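Local coordinates for dally-like protein (Drosophila melanogaster, PDB 3ODN) that forms the core of a glypican, probably a cell-surface heparan sulfate proteoglycan, and takes part in Hedgehog signaling, at residues E112-V117 and Y148-T153. The protein carries 2 engineered substitutions. Numbering follows the deposited sequence.
Sequences ERNSYV and YQKMFT
Lys150 reaches from helix 136-155 to the place where helices 109-113 and 115-131 follow one another, and its NZ makes the closest contact with each of Asn114, Tyr116 and Val117. Lys150 NZ donates to Asn114 OD1 at 2.8 Å. The approach is bent, with a C=O...N angle of 114°, and the nitrogen lies well above the amide plane. A second hydrogen bond runs from Lys150 NZ to Tyr116 OH, 3.0 Å long. Lys150 CE also touches this hydroxyl, 3.4 Å from Tyr116 OH. Val117 supplies the nonpolar neighbour, its CG2 lying 3.4 Å from Lys150 NZ. The same methyl sits over one face of the Tyr116 ring, offset toward the rim.

Tyr116 CG stands between its backbone N and carbonyl carbon (chi1 74°), which carries the phenol over Val117 and its OH to the lysine. In the second shell, Asn114 ND2 bonds to Ile110 O one turn back, so both ends of the amide are held. The CA atoms of Asn114 and Lys150 are still 8.6 Å apart; the long lysine chain spans the gap. On other sides of helix 136-155, Met151 and Phe152 pack on helix 293-306, and Phe152 also meets helix 308-318. The contact is thus a polar bridge from Asn114 and Tyr116 to helix 136-155, far from the chain centre in the elongated, largely helical glypican core.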
# COMPACT_ATOMS: atom_id res chain seq x y z
N GLU A 112 -6.19 -26.15 -26.59
CA GLU A 112 -4.81 -26.16 -27.11
C GLU A 112 -4.61 -25.29 -28.35
O GLU A 112 -3.67 -24.50 -28.39
CB GLU A 112 -4.32 -27.59 -27.39
CG GLU A 112 -3.95 -28.38 -26.15
CD GLU A 112 -3.17 -29.67 -26.35
OE1 GLU A 112 -2.95 -30.39 -25.35
OE2 GLU A 112 -2.76 -29.96 -27.50
N ARG A 113 -5.53 -25.38 -29.33
CA ARG A 113 -5.53 -24.60 -30.58
C ARG A 113 -5.58 -23.09 -30.30
O ARG A 113 -4.93 -22.31 -31.01
CB ARG A 113 -6.76 -24.99 -31.42
CG ARG A 113 -6.66 -24.71 -32.93
CD ARG A 113 -8.02 -24.66 -33.63
NE ARG A 113 -8.93 -25.71 -33.16
CZ ARG A 113 -10.24 -25.55 -32.98
NH1 ARG A 113 -10.82 -24.39 -33.26
NH2 ARG A 113 -10.98 -26.56 -32.53
N ASN A 114 -6.36 -22.69 -29.26
CA ASN A 114 -6.63 -21.30 -28.88
C ASN A 114 -6.07 -20.88 -27.54
O ASN A 114 -6.49 -19.85 -27.01
CB ASN A 114 -8.13 -21.04 -28.87
CG ASN A 114 -8.78 -21.27 -30.20
OD1 ASN A 114 -8.46 -20.61 -31.19
ND2 ASN A 114 -9.69 -22.24 -30.25
N SER A 115 -5.11 -21.66 -26.99
CA SER A 115 -4.51 -21.41 -25.68
C SER A 115 -3.91 -20.02 -25.52
O SER A 115 -3.96 -19.47 -24.43
CB SER A 115 -3.51 -22.51 -25.31
OG SER A 115 -2.34 -22.51 -26.11
N TYR A 116 -3.42 -19.42 -26.63
CA TYR A 116 -2.84 -18.09 -26.69
C TYR A 116 -3.79 -16.99 -26.17
O TYR A 116 -3.32 -16.04 -25.56
CB TYR A 116 -2.37 -17.78 -28.13
CG TYR A 116 -3.47 -17.48 -29.12
CD1 TYR A 116 -4.08 -18.50 -29.85
CD2 TYR A 116 -3.87 -16.17 -29.38
CE1 TYR A 116 -5.08 -18.23 -30.78
CE2 TYR A 116 -4.85 -15.88 -30.33
CZ TYR A 116 -5.46 -16.92 -31.02
OH TYR A 116 -6.42 -16.63 -31.97
N VAL A 117 -5.10 -17.14 -26.40
CA VAL A 117 -6.14 -16.23 -25.96
C VAL A 117 -6.09 -16.17 -24.43
O VAL A 117 -6.08 -15.09 -23.84
CB VAL A 117 -7.53 -16.70 -26.47
CG1 VAL A 117 -8.66 -15.80 -25.99
CG2 VAL A 117 -7.54 -16.82 -28.00
N TYR A 148 -16.14 -15.46 -27.24
CA TYR A 148 -17.48 -15.61 -27.83
C TYR A 148 -17.45 -15.88 -29.35
O TYR A 148 -18.23 -16.70 -29.84
CB TYR A 148 -18.32 -14.36 -27.50
CG TYR A 148 -19.57 -14.15 -28.32
CD1 TYR A 148 -20.61 -15.08 -28.30
CD2 TYR A 148 -19.76 -12.98 -29.06
CE1 TYR A 148 -21.78 -14.87 -29.03
CE2 TYR A 148 -20.94 -12.75 -29.76
CZ TYR A 148 -21.94 -13.70 -29.75
OH TYR A 148 -23.10 -13.48 -30.46
N GLN A 149 -16.61 -15.13 -30.09
CA GLN A 149 -16.50 -15.26 -31.55
C GLN A 149 -15.97 -16.61 -31.94
O GLN A 149 -16.56 -17.27 -32.81
CB GLN A 149 -15.68 -14.11 -32.16
CG GLN A 149 -16.54 -12.91 -32.57
CD GLN A 149 -15.69 -11.85 -33.19
OE1 GLN A 149 -15.26 -11.94 -34.35
NE2 GLN A 149 -15.39 -10.82 -32.43
N LYS A 150 -14.90 -17.07 -31.23
CA LYS A 150 -14.27 -18.38 -31.41
C LYS A 150 -15.29 -19.48 -31.12
O LYS A 150 -15.41 -20.42 -31.91
CB LYS A 150 -13.08 -18.55 -30.44
CG LYS A 150 -11.88 -17.66 -30.71
CD LYS A 150 -11.12 -17.99 -31.98
CE LYS A 150 -9.78 -17.30 -31.98
NZ LYS A 150 -8.89 -17.85 -30.91
N MET A 151 -16.01 -19.36 -30.01
CA MET A 151 -17.00 -20.34 -29.57
C MET A 151 -18.25 -20.38 -30.43
O MET A 151 -18.81 -21.47 -30.59
CB MET A 151 -17.37 -20.13 -28.10
CG MET A 151 -16.32 -20.65 -27.15
SD MET A 151 -16.82 -20.42 -25.44
CE MET A 151 -18.11 -21.69 -25.32
N PHE A 152 -18.69 -19.23 -31.00
CA PHE A 152 -19.85 -19.21 -31.87
C PHE A 152 -19.51 -20.00 -33.14
O PHE A 152 -20.27 -20.89 -33.52
CB PHE A 152 -20.31 -17.77 -32.20
CG PHE A 152 -21.50 -17.71 -33.13
CD1 PHE A 152 -21.33 -17.58 -34.51
CD2 PHE A 152 -22.80 -17.87 -32.65
CE1 PHE A 152 -22.42 -17.59 -35.38
CE2 PHE A 152 -23.90 -17.87 -33.52
CZ PHE A 152 -23.70 -17.72 -34.88
N THR A 153 -18.35 -19.68 -33.75
CA THR A 153 -17.85 -20.34 -34.95
C THR A 153 -17.68 -21.84 -34.76
O THR A 153 -18.20 -22.59 -35.56
CB THR A 153 -16.61 -19.65 -35.52
OG1 THR A 153 -15.77 -19.17 -34.47
CG2 THR A 153 -16.97 -18.49 -36.41